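Local coordinates for transcription regulator PadR N-terminal domain-containing protein (Streptococcus mutans, PDB 3L9F), which is probably a PadR-family transcription regulator that binds DNA through its N-terminal winged-helix domain and pairs with a second subunit through its C-terminal helices, at residues A[155-160]-A[193-198]. Numbering follows the deposited sequence.
Sequences RKEEKI and STKKVL
Lys-156 of helix 142-172 faces Thr-194 and Lys-195 of helix 178-202, the two helices running nearly antiparallel at 153° with their local axes 10.0 Å apart. The side chain of Lys-156 starts beside its opposite number: its CB packs on CB of Lys-195 at 4.1 Å, where the backbones are also nearest. A bend at chi2 (-68°) then turns the chain out of a straight course and across the side chain of Thr-194 at about a right angle. CD passes OG1 of Thr-194 at 3.9 Å, CE comes closer, and NZ ends 3.2 Å from the same OG1 in a weak hydrogen bond. Stronger partners hold the ammonium: it makes a salt bridge with Glu-152 one turn earlier and a hydrogen bond to the Tyr-186 hydroxyl of the second subunit. OG1 of Thr-194 is likewise tied to its own helix, at the carbonyl oxygen of Gln-190.

Lys-195 leaves in the other direction. Its CG lies anti to the backbone N (chi1 179°), and this extended first part carries CD to CG of Glu-157 at 3.7 Å; the bend at chi3 then turns CE onto CD1 of Ile-160 at the same distance, each pair of side chains crossing roughly perpendicularly. NZ of Lys-195 pairs with Glu-199, while OE2 of Glu-157 remains 4.5 Å from NZ of Lys-195, beyond salt-bridge range.

The contact thus joins the two arms of the antiparallel helical hairpin of the C-terminal region largely through lysine methylenes, while each lysine ammonium is paired with a glutamate of its own helix. That of Lys-156, a buried residue, goes further: by bonding to Tyr-186 it links this hairpin to the dimer interface, and nearby Glu-152 would be expected to stabilise its positive charge.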
ATOM      1  N   ARG A 155      10.462   1.208  12.138  1.00 15.90           N
ATOM      2  CA  ARG A 155       9.051   1.150  11.798  1.00 18.06           C
ATOM      3  C   ARG A 155       8.593  -0.295  11.667  1.00 19.21           C
ATOM      4  O   ARG A 155       7.505  -0.654  12.137  1.00 20.30           O
ATOM      5  CB  ARG A 155       8.747   1.952  10.531  1.00 20.13           C
ATOM      6  CG  ARG A 155       8.664   3.452  10.787  1.00 26.96           C
ATOM      7  CD  ARG A 155       8.086   4.201   9.593  1.00 31.48           C
ATOM      8  NE  ARG A 155       8.963   4.107   8.434  1.00 31.79           N
ATOM      9  CZ  ARG A 155       9.900   5.003   8.131  1.00 31.42           C
ATOM     10  NH1 ARG A 155      10.077   6.070   8.904  1.00 34.01           N
ATOM     11  NH2 ARG A 155      10.661   4.832   7.058  1.00 23.55           N
ATOM     12  N   LYS A 156       9.427  -1.130  11.050  1.00 16.97           N
ATOM     13  CA  LYS A 156       9.090  -2.539  10.898  1.00 21.22           C
ATOM     14  C   LYS A 156       9.040  -3.211  12.262  1.00 18.68           C
ATOM     15  O   LYS A 156       8.195  -4.063  12.510  1.00 16.14           O
ATOM     16  CB  LYS A 156      10.086  -3.263   9.995  1.00 18.73           C
ATOM     17  CG  LYS A 156      10.124  -2.739   8.557  1.00 20.03           C
ATOM     18  CD  LYS A 156       8.820  -3.049   7.829  1.00 24.15           C
ATOM     19  CE  LYS A 156       8.945  -2.746   6.344  1.00 30.49           C
ATOM     20  NZ  LYS A 156      10.388  -2.647   5.980  1.00 29.31           N
ATOM     21  N   GLU A 157       9.943  -2.825  13.152  1.00 20.11           N
ATOM     22  CA  GLU A 157       9.944  -3.419  14.486  1.00 20.46           C
ATOM     23  C   GLU A 157       8.667  -3.087  15.243  1.00 17.34           C
ATOM     24  O   GLU A 157       8.074  -3.961  15.895  1.00 17.20           O
ATOM     25  CB  GLU A 157      11.197  -3.007  15.259  1.00 17.82           C
ATOM     26  CG  GLU A 157      12.402  -3.859  14.897  1.00 25.14           C
ATOM     27  CD  GLU A 157      13.718  -3.277  15.368  1.00 33.22           C
ATOM     28  OE1 GLU A 157      13.769  -2.064  15.654  1.00 28.51           O
ATOM     29  OE2 GLU A 157      14.709  -4.039  15.436  1.00 33.84           O
ATOM     30  N   GLU A 158       8.227  -1.832  15.133  1.00 16.70           N
ATOM     31  CA  GLU A 158       6.991  -1.390  15.766  1.00 20.83           C
ATOM     32  C   GLU A 158       5.790  -2.176  15.237  1.00 22.36           C
ATOM     33  O   GLU A 158       4.912  -2.578  16.003  1.00 18.92           O
ATOM     34  CB  GLU A 158       6.768   0.099  15.519  1.00 26.87           C
ATOM     35  CG  GLU A 158       6.163   0.849  16.706  1.00 38.99           C
ATOM     36  CD  GLU A 158       4.872   0.226  17.224  1.00 48.68           C
ATOM     37  OE1 GLU A 158       4.941  -0.632  18.134  1.00 48.43           O
ATOM     38  OE2 GLU A 158       3.786   0.604  16.729  1.00 52.35           O
ATOM     39  N   LYS A 159       5.748  -2.389  13.925  1.00 15.11           N
ATOM     40  CA  LYS A 159       4.623  -3.126  13.333  1.00 14.92           C
ATOM     41  C   LYS A 159       4.637  -4.605  13.709  1.00 12.72           C
ATOM     42  O   LYS A 159       3.591  -5.196  13.967  1.00 13.48           O
ATOM     43  CB  LYS A 159       4.592  -2.959  11.811  1.00 18.33           C
ATOM     44  CG  LYS A 159       4.286  -1.533  11.382  1.00 22.42           C
ATOM     45  CD  LYS A 159       4.447  -1.354   9.876  1.00 25.65           C
ATOM     46  CE  LYS A 159       4.178   0.083   9.464  1.00 22.14           C
ATOM     47  NZ  LYS A 159       4.271   0.237   7.988  1.00 39.23           N
ATOM     48  N   ILE A 160       5.821  -5.200  13.732  1.00 10.90           N
ATOM     49  CA  ILE A 160       5.966  -6.591  14.163  1.00 14.82           C
ATOM     50  C   ILE A 160       5.510  -6.785  15.611  1.00 13.05           C
ATOM     51  O   ILE A 160       4.767  -7.729  15.933  1.00 13.82           O
ATOM     52  CB  ILE A 160       7.426  -7.051  14.038  1.00 13.46           C
ATOM     53  CG1 ILE A 160       7.814  -7.167  12.554  1.00 15.70           C
ATOM     54  CG2 ILE A 160       7.622  -8.366  14.771  1.00 11.27           C
ATOM     55  CD1 ILE A 160       9.300  -7.391  12.298  1.00 16.42           C
ATOM     56  N   SER A 193      10.896 -10.193   6.622  1.00 15.67           N
ATOM     57  CA  SER A 193      11.762 -10.405   5.461  1.00 17.55           C
ATOM     58  C   SER A 193      12.381  -9.098   4.984  1.00 15.61           C
ATOM     59  O   SER A 193      13.559  -9.044   4.645  1.00 16.11           O
ATOM     60  CB  SER A 193      11.000 -11.088   4.322  1.00 16.70           C
ATOM     61  OG  SER A 193       9.906 -10.291   3.898  1.00 18.31           O
ATOM     62  N   THR A 194      11.584  -8.039   4.955  1.00 13.75           N
ATOM     63  CA  THR A 194      12.081  -6.756   4.489  1.00 16.07           C
ATOM     64  C   THR A 194      12.994  -6.121   5.555  1.00 12.49           C
ATOM     65  O   THR A 194      14.027  -5.532   5.232  1.00 14.89           O
ATOM     66  CB  THR A 194      10.920  -5.821   4.123  1.00 16.02           C
ATOM     67  OG1 THR A 194      10.043  -5.707   5.246  1.00 16.92           O
ATOM     68  CG2 THR A 194      10.122  -6.404   2.932  1.00 14.01           C
ATOM     69  N   LYS A 195      12.633  -6.270   6.825  1.00 14.55           N
ATOM     70  CA  LYS A 195      13.501  -5.788   7.905  1.00 16.43           C
ATOM     71  C   LYS A 195      14.872  -6.446   7.788  1.00 17.08           C
ATOM     72  O   LYS A 195      15.909  -5.784   7.922  1.00 16.29           O
ATOM     73  CB  LYS A 195      12.901  -6.103   9.273  1.00 15.31           C
ATOM     74  CG  LYS A 195      13.779  -5.649  10.435  1.00 19.87           C
ATOM     75  CD  LYS A 195      13.063  -5.781  11.769  1.00 21.29           C
ATOM     76  CE  LYS A 195      12.969  -7.233  12.237  1.00 19.72           C
ATOM     77  NZ  LYS A 195      14.224  -7.691  12.911  1.00 27.38           N
ATOM     78  N   LYS A 196      14.865  -7.748   7.517  1.00 15.03           N
ATOM     79  CA  LYS A 196      16.102  -8.508   7.343  1.00 17.65           C
ATOM     80  C   LYS A 196      16.976  -7.980   6.204  1.00 20.22           C
ATOM     81  O   LYS A 196      18.199  -7.874   6.341  1.00 20.67           O
ATOM     82  CB  LYS A 196      15.778  -9.982   7.123  1.00 20.71           C
ATOM     83  CG  LYS A 196      16.995 -10.870   7.026  1.00 23.22           C
ATOM     84  CD  LYS A 196      16.734 -12.231   7.653  1.00 36.10           C
ATOM     85  CE  LYS A 196      18.015 -13.050   7.718  1.00 48.87           C
ATOM     86  NZ  LYS A 196      19.168 -12.266   8.273  1.00 44.47           N
ATOM     87  N   VAL A 197      16.352  -7.648   5.080  1.00 16.09           N
ATOM     88  CA  VAL A 197      17.090  -7.081   3.952  1.00 15.45           C
ATOM     89  C   VAL A 197      17.821  -5.816   4.369  1.00 16.45           C
ATOM     90  O   VAL A 197      18.994  -5.616   4.040  1.00 15.86           O
ATOM     91  CB  VAL A 197      16.157  -6.774   2.763  1.00 14.92           C
ATOM     92  CG1 VAL A 197      16.845  -5.849   1.782  1.00 15.16           C
ATOM     93  CG2 VAL A 197      15.720  -8.069   2.086  1.00 16.71           C
ATOM     94  N   LEU A 198      17.136  -4.962   5.115  1.00 13.22           N
ATOM     95  CA  LEU A 198      17.737  -3.714   5.556  1.00 16.34           C
ATOM     96  C   LEU A 198      18.850  -3.968   6.575  1.00 17.30           C
ATOM     97  O   LEU A 198      19.899  -3.332   6.530  1.00 19.19           O
ATOM     98  CB  LEU A 198      16.664  -2.797   6.133  1.00 12.44           C
ATOM     99  CG  LEU A 198      15.601  -2.380   5.110  1.00 16.07           C
ATOM    100  CD1 LEU A 198      14.603  -1.446   5.770  1.00 18.29           C
ATOM    101  CD2 LEU A 198      16.251  -1.726   3.898  1.00 14.04           C
TER